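Putative pyrroline carboxylate reductase (PDB 2AHR) catalyses the NAD(P)H-dependent reduction of 1-pyrroline-5-carboxylate to L-proline, the final step of proline biosynthesis. Local coordinates at the interface of chains A and B. Coordinates in Å, arbitrary orientation; residue numbers count along the deposited sequence, not the author numbering. Chains: chain A/B, putative pyrroline carboxylate reductase.

Contact 1: the interface of chains A and B. Residues chain A 115-116, 118-119, 173; chain B 203, 207, 210, 218.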
HETATM    1  N   MSE A 115      29.893 -18.944  -2.061  1.00 32.49           N
HETATM    2  CA  MSE A 115      29.958 -20.133  -1.186  1.00 32.51           C
HETATM    3  C   MSE A 115      30.045 -21.471  -1.963  1.00 32.93           C
HETATM    4  O   MSE A 115      30.378 -22.528  -1.392  1.00 32.50           O
HETATM    5  CB  MSE A 115      28.763 -20.139  -0.204  1.00 32.05           C
HETATM    6  CG  MSE A 115      28.970 -20.980   1.102  1.00 32.49           C
HETATM    7 SE   MSE A 115      30.444 -20.642   2.127  1.00 30.16          SE
HETATM    8  CE  MSE A 115      30.238 -18.916   2.571  1.00 34.64           C
ATOM      9  N   ASN A 116      29.741 -21.408  -3.262  1.00 33.48           N
ATOM     10  CA  ASN A 116      29.780 -22.565  -4.144  1.00 33.92           C
ATOM     11  C   ASN A 116      31.210 -23.067  -4.381  1.00 34.83           C
ATOM     12  O   ASN A 116      31.422 -24.182  -4.871  1.00 34.90           O
ATOM     13  CB  ASN A 116      29.013 -22.258  -5.427  1.00 33.96           C
ATOM     14  CG  ASN A 116      27.553 -21.965  -5.159  1.00 31.24           C
ATOM     15  OD1 ASN A 116      26.953 -22.570  -4.275  1.00 31.38           O
ATOM     16  ND2 ASN A 116      26.988 -21.009  -5.872  1.00 31.39           N
ATOM     17  N   GLN A 118      32.721 -24.274  -2.162  1.00 36.82           N
ATOM     18  CA  GLN A 118      32.666 -25.515  -1.374  1.00 36.96           C
ATOM     19  C   GLN A 118      32.557 -26.768  -2.213  1.00 36.84           C
ATOM     20  O   GLN A 118      33.006 -27.842  -1.779  1.00 35.70           O
ATOM     21  CB  GLN A 118      31.490 -25.527  -0.408  1.00 36.90           C
ATOM     22  CG  GLN A 118      31.665 -24.605   0.773  1.00 38.31           C
ATOM     23  CD  GLN A 118      30.510 -24.720   1.738  1.00 40.45           C
ATOM     24  OE1 GLN A 118      29.365 -24.899   1.331  1.00 40.78           O
ATOM     25  NE2 GLN A 118      30.804 -24.628   3.023  1.00 41.63           N
ATOM     26  N   ILE A 119      31.933 -26.645  -3.386  1.00 36.04           N
ATOM     27  CA  ILE A 119      31.853 -27.784  -4.312  1.00 35.54           C
ATOM     28  C   ILE A 119      32.686 -27.494  -5.554  1.00 35.14           C
ATOM     29  O   ILE A 119      32.515 -28.133  -6.603  1.00 35.06           O
ATOM     30  CB  ILE A 119      30.400 -28.152  -4.681  1.00 35.30           C
ATOM     31  CG1 ILE A 119      29.657 -26.923  -5.260  1.00 36.19           C
ATOM     32  CG2 ILE A 119      29.693 -28.715  -3.449  1.00 35.25           C
ATOM     33  CD1 ILE A 119      28.425 -27.244  -6.078  1.00 35.08           C
ATOM     34  N   TYR A 173      18.581 -19.156  -2.227  1.00 30.44           N
ATOM     35  CA  TYR A 173      18.143 -20.050  -1.155  1.00 30.48           C
ATOM     36  C   TYR A 173      16.841 -19.575  -0.487  1.00 29.30           C
ATOM     37  O   TYR A 173      15.989 -20.383  -0.116  1.00 28.53           O
ATOM     38  CB  TYR A 173      19.261 -20.296  -0.118  1.00 30.31           C
ATOM     39  CG  TYR A 173      20.465 -21.071  -0.672  1.00 31.89           C
ATOM     40  CD1 TYR A 173      20.298 -22.227  -1.434  1.00 30.84           C
ATOM     41  CD2 TYR A 173      21.768 -20.642  -0.423  1.00 32.43           C
ATOM     42  CE1 TYR A 173      21.395 -22.927  -1.944  1.00 33.39           C
ATOM     43  CE2 TYR A 173      22.880 -21.335  -0.941  1.00 32.84           C
ATOM     44  CZ  TYR A 173      22.686 -22.474  -1.689  1.00 33.11           C
ATOM     45  OH  TYR A 173      23.777 -23.160  -2.181  1.00 32.00           O
TER
ATOM     46  N   ALA B 203      24.997 -23.883  -9.501  1.00 32.33           N
ATOM     47  CA  ALA B 203      25.940 -24.307  -8.457  1.00 30.98           C
ATOM     48  C   ALA B 203      25.344 -24.283  -7.039  1.00 31.33           C
ATOM     49  O   ALA B 203      25.586 -25.202  -6.234  1.00 30.39           O
ATOM     50  CB  ALA B 203      27.149 -23.457  -8.510  1.00 30.05           C
ATOM     51  N   ASN B 207      25.026 -27.382  -4.569  1.00 34.07           N
ATOM     52  CA  ASN B 207      25.598 -27.359  -3.222  1.00 34.50           C
ATOM     53  C   ASN B 207      24.538 -27.736  -2.182  1.00 34.90           C
ATOM     54  O   ASN B 207      24.769 -28.554  -1.271  1.00 33.41           O
ATOM     55  CB  ASN B 207      26.197 -25.984  -2.917  1.00 34.19           C
ATOM     56  CG  ASN B 207      27.238 -26.000  -1.762  1.00 35.00           C
ATOM     57  OD1 ASN B 207      27.764 -24.949  -1.395  1.00 38.15           O
ATOM     58  ND2 ASN B 207      27.559 -27.163  -1.241  1.00 34.91           N
ATOM     59  N   THR B 210      23.726 -31.581  -2.263  1.00 41.74           N
ATOM     60  CA  THR B 210      24.744 -32.465  -1.701  1.00 42.77           C
ATOM     61  C   THR B 210      25.114 -32.178  -0.242  1.00 43.30           C
ATOM     62  O   THR B 210      25.744 -33.005   0.418  1.00 43.88           O
ATOM     63  CB  THR B 210      26.010 -32.557  -2.598  1.00 42.74           C
ATOM     64  OG1 THR B 210      26.441 -31.252  -2.978  1.00 42.32           O
ATOM     65  CG2 THR B 210      25.712 -33.354  -3.858  1.00 44.17           C
ATOM     66  N   PHE B 218      22.550 -22.269   5.006  1.00 31.37           N
ATOM     67  CA  PHE B 218      23.369 -21.623   3.979  1.00 31.55           C
ATOM     68  C   PHE B 218      23.265 -20.087   4.066  1.00 31.67           C
ATOM     69  O   PHE B 218      24.270 -19.357   4.008  1.00 31.59           O
ATOM     70  CB  PHE B 218      22.949 -22.089   2.585  1.00 31.17           C
ATOM     71  CG  PHE B 218      23.622 -23.364   2.136  1.00 33.61           C
ATOM     72  CD1 PHE B 218      24.900 -23.330   1.590  1.00 33.83           C
ATOM     73  CD2 PHE B 218      22.975 -24.596   2.257  1.00 31.54           C
ATOM     74  CE1 PHE B 218      25.523 -24.517   1.162  1.00 36.34           C
ATOM     75  CE2 PHE B 218      23.580 -25.778   1.833  1.00 33.18           C
ATOM     76  CZ  PHE B 218      24.857 -25.740   1.284  1.00 34.02           C
TER
HETATM   77  O   HOH W   1      26.334 -22.339  -1.742  1.00 44.71           O
HETATM   78  O   HOH W   2      28.565 -27.555   1.023  1.00 52.85           O
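A water, water 1, is held by both subunits: A:Asn116 OD1 lies 2.6 Å from its oxygen, the phenol oxygen A:Tyr173 OH 2.7 Å, and B:Asn207 OD1 across the interface 3.0 Å. As modelled, both amide oxygens accept, and the water could give a hydrogen to each while taking one from the phenol, which meets it in the plane of the tyrosine ring. B:Asn207 lies on helix 190-210, with CG anti to the backbone N (chi1 -160°), and this swings the amide toward the 3-10 helix 115-119 of chain A. Its ND2 meets water 2, which also touches A:Gln118 OE1 at 2.8 Å. As modelled, A:Gln118 OE1 and B:Asn207 OD1 face each other at 3.2 Å, although neither can donate. One amide may therefore be turned the wrong way round, and the donor scheme at water 1 holds only if that of B:Asn207 is placed correctly.

A:Ile119 lies against helix 190-210 with both branches. CG2 lies 3.4 Å from B:Asn207 ND2, while CD1 reaches the backbone, 3.5 Å from B:Ala203 O. A branched aliphatic chain suits this place because it packs against the helix through carbon alone and needs no polar partner. The small B:Ala203 in turn lets the amide of A:Asn116 settle over its methyl. On the other flank A:Tyr173 CD2 packs 3.5 Å from B:Phe218 CB, and the hydroxyl sits above the rim of the phenylalanine ring rather than over its centre. Water-bridged amides and apolar branches together lock the 3-10 helix of one subunit against the helices of the other, helping to hold the dimer together.

Contact 2: the interface of chains A and B. Residues chain A 115, 166-167, 169-170, 173; chain B 207, 221-222.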
HETATM    1  N   MSE A 115      29.893 -18.944  -2.061  1.00 32.49           N
HETATM    2  CA  MSE A 115      29.958 -20.133  -1.186  1.00 32.51           C
HETATM    3  C   MSE A 115      30.045 -21.471  -1.963  1.00 32.93           C
HETATM    4  O   MSE A 115      30.378 -22.528  -1.392  1.00 32.50           O
HETATM    5  CB  MSE A 115      28.763 -20.139  -0.204  1.00 32.05           C
HETATM    6  CG  MSE A 115      28.970 -20.980   1.102  1.00 32.49           C
HETATM    7 SE   MSE A 115      30.444 -20.642   2.127  1.00 30.16          SE
HETATM    8  CE  MSE A 115      30.238 -18.916   2.571  1.00 34.64           C
ATOM      9  N   GLY A 166      28.054 -13.144  -5.680  1.00 33.39           N
ATOM     10  CA  GLY A 166      28.535 -13.313  -4.307  1.00 34.23           C
ATOM     11  C   GLY A 166      27.429 -13.396  -3.264  1.00 35.08           C
ATOM     12  O   GLY A 166      27.421 -14.305  -2.408  1.00 35.53           O
ATOM     13  N   SER A 167      26.495 -12.453  -3.353  1.00 34.57           N
ATOM     14  CA  SER A 167      25.347 -12.398  -2.480  1.00 34.81           C
ATOM     15  C   SER A 167      24.193 -13.256  -2.949  1.00 34.35           C
ATOM     16  O   SER A 167      23.439 -13.732  -2.125  1.00 35.24           O
ATOM     17  CB  SER A 167      24.841 -10.953  -2.368  1.00 34.61           C
ATOM     18  OG  SER A 167      25.819 -10.157  -1.735  1.00 38.35           O
ATOM     19  N   PRO A 169      23.558 -16.332  -3.973  1.00 33.75           N
ATOM     20  CA  PRO A 169      23.204 -17.653  -3.421  1.00 33.04           C
ATOM     21  C   PRO A 169      22.213 -17.563  -2.261  1.00 32.89           C
ATOM     22  O   PRO A 169      21.339 -18.409  -2.152  1.00 33.49           O
ATOM     23  CB  PRO A 169      24.544 -18.212  -2.948  1.00 32.43           C
ATOM     24  CG  PRO A 169      25.524 -17.638  -3.910  1.00 33.10           C
ATOM     25  CD  PRO A 169      25.021 -16.190  -4.136  1.00 33.11           C
ATOM     26  N   ALA A 170      22.342 -16.551  -1.411  1.00 32.64           N
ATOM     27  CA  ALA A 170      21.406 -16.369  -0.295  1.00 32.49           C
ATOM     28  C   ALA A 170      19.993 -16.051  -0.787  1.00 32.47           C
ATOM     29  O   ALA A 170      19.002 -16.508  -0.191  1.00 32.91           O
ATOM     30  CB  ALA A 170      21.906 -15.272   0.647  1.00 31.67           C
ATOM     31  N   TYR A 173      18.581 -19.156  -2.227  1.00 30.44           N
ATOM     32  CA  TYR A 173      18.143 -20.050  -1.155  1.00 30.48           C
ATOM     33  C   TYR A 173      16.841 -19.575  -0.487  1.00 29.30           C
ATOM     34  O   TYR A 173      15.989 -20.383  -0.116  1.00 28.53           O
ATOM     35  CB  TYR A 173      19.261 -20.296  -0.118  1.00 30.31           C
ATOM     36  CG  TYR A 173      20.465 -21.071  -0.672  1.00 31.89           C
ATOM     37  CD1 TYR A 173      20.298 -22.227  -1.434  1.00 30.84           C
ATOM     38  CD2 TYR A 173      21.768 -20.642  -0.423  1.00 32.43           C
ATOM     39  CE1 TYR A 173      21.395 -22.927  -1.944  1.00 33.39           C
ATOM     40  CE2 TYR A 173      22.880 -21.335  -0.941  1.00 32.84           C
ATOM     41  CZ  TYR A 173      22.686 -22.474  -1.689  1.00 33.11           C
ATOM     42  OH  TYR A 173      23.777 -23.160  -2.181  1.00 32.00           O
TER
ATOM     43  N   ASN B 207      25.026 -27.382  -4.569  1.00 34.07           N
ATOM     44  CA  ASN B 207      25.598 -27.359  -3.222  1.00 34.50           C
ATOM     45  C   ASN B 207      24.538 -27.736  -2.182  1.00 34.90           C
ATOM     46  O   ASN B 207      24.769 -28.554  -1.271  1.00 33.41           O
ATOM     47  CB  ASN B 207      26.197 -25.984  -2.917  1.00 34.19           C
ATOM     48  CG  ASN B 207      27.238 -26.000  -1.762  1.00 35.00           C
ATOM     49  OD1 ASN B 207      27.764 -24.949  -1.395  1.00 38.15           O
ATOM     50  ND2 ASN B 207      27.559 -27.163  -1.241  1.00 34.91           N
ATOM     51  N   ALA B 221      25.479 -18.756   6.615  1.00 34.12           N
ATOM     52  CA  ALA B 221      26.880 -18.810   6.201  1.00 35.08           C
ATOM     53  C   ALA B 221      27.238 -17.649   5.288  1.00 35.00           C
ATOM     54  O   ALA B 221      28.264 -17.012   5.452  1.00 35.71           O
ATOM     55  CB  ALA B 221      27.197 -20.169   5.512  1.00 35.02           C
ATOM     56  N   ILE B 222      26.359 -17.354   4.348  1.00 35.38           N
ATOM     57  CA  ILE B 222      26.601 -16.335   3.332  1.00 35.13           C
ATOM     58  C   ILE B 222      26.482 -14.882   3.880  1.00 35.66           C
ATOM     59  O   ILE B 222      27.131 -13.953   3.366  1.00 35.43           O
ATOM     60  CB  ILE B 222      25.669 -16.611   2.102  1.00 34.89           C
ATOM     61  CG1 ILE B 222      26.074 -17.932   1.409  1.00 34.16           C
ATOM     62  CG2 ILE B 222      25.692 -15.458   1.086  1.00 35.60           C
ATOM     63  CD1 ILE B 222      24.921 -18.674   0.717  1.00 32.07           C
TER
HETATM   64  O   HOH W   3      26.334 -22.339  -1.742  1.00 44.71           O
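In the dimerisation region of pyrroline-5-carboxylate reductases, the Gly-Ser-x-Pro-Ala stretch of the long helix 158-185 receives B:Ile222, the last residue of helix 215-222 in the partner subunit. A:Gly166, A:Pro169, A:Ala170 and A:Tyr173 are spaced i, i+3, i+4 and i+7, which puts them on one face of the helix, and the isoleucine lies against that face with each branch doing separate work.

The CD1 methyl meets the proline and the tyrosine together. It sits 3.7 Å from A:Pro169 CB and equally 3.7 Å from A:Tyr173 CE2, meeting the tyrosine at the edge of its ring, in plane, and not over a face. The isoleucine and tyrosine side chains cross at about a right angle. The CG2 branch, anti to the backbone N of its own residue while CG1 lies beside that N (chi1 -67°), turns instead to A:Ala170, whose CB is 3.8 Å away. A:Gly166 O stands a little farther off, 4.1 Å from B:Ile222 CG2. Small residues suit this part of the helix: glycine and alanine keep its surface low enough for a beta-branched side chain to approach the backbone, and the compact proline ring offers a rigid apolar wall.

From the opposite flank comes A:Met115, present as selenomethionine. Its CB touches B:Ile222 CG1 at 3.8 Å, so the isoleucine is clasped between the long helix and the 3-10 helix 115-119 of chain A. Beyond CB the chain bends twice, with chi2 54° and chi3 60°, and the terminal methyl CE comes to 4.0 Å from the carbonyl oxygen B:Ala221 O. The natural methionine, unbranched and flexible, would suit such a folded path. B:Ala221 is a residue that contributes to NADP(+) binding, so this packing lies beside a cofactor site that the partner subunit probably helps to complete.

Contact 1 and contact 2 are neighbouring patches of one interface, with the centres of their C-alpha atoms about 7 Å apart. A:Met115, A:Tyr173 and B:Asn207 belong to both, as does the water joining the tyrosine to the asparagine. The same 3-10 helix 115-119 and helix 158-185 of chain A thus meet helices 190-210 and 215-222 of chain B, with more polar links in contact 1 and mainly apolar packing in contact 2. Two-fold symmetry repeats both with the chains exchanged, giving interlocked subunits. Five such pairs could make up the ten-chain deposited assembly.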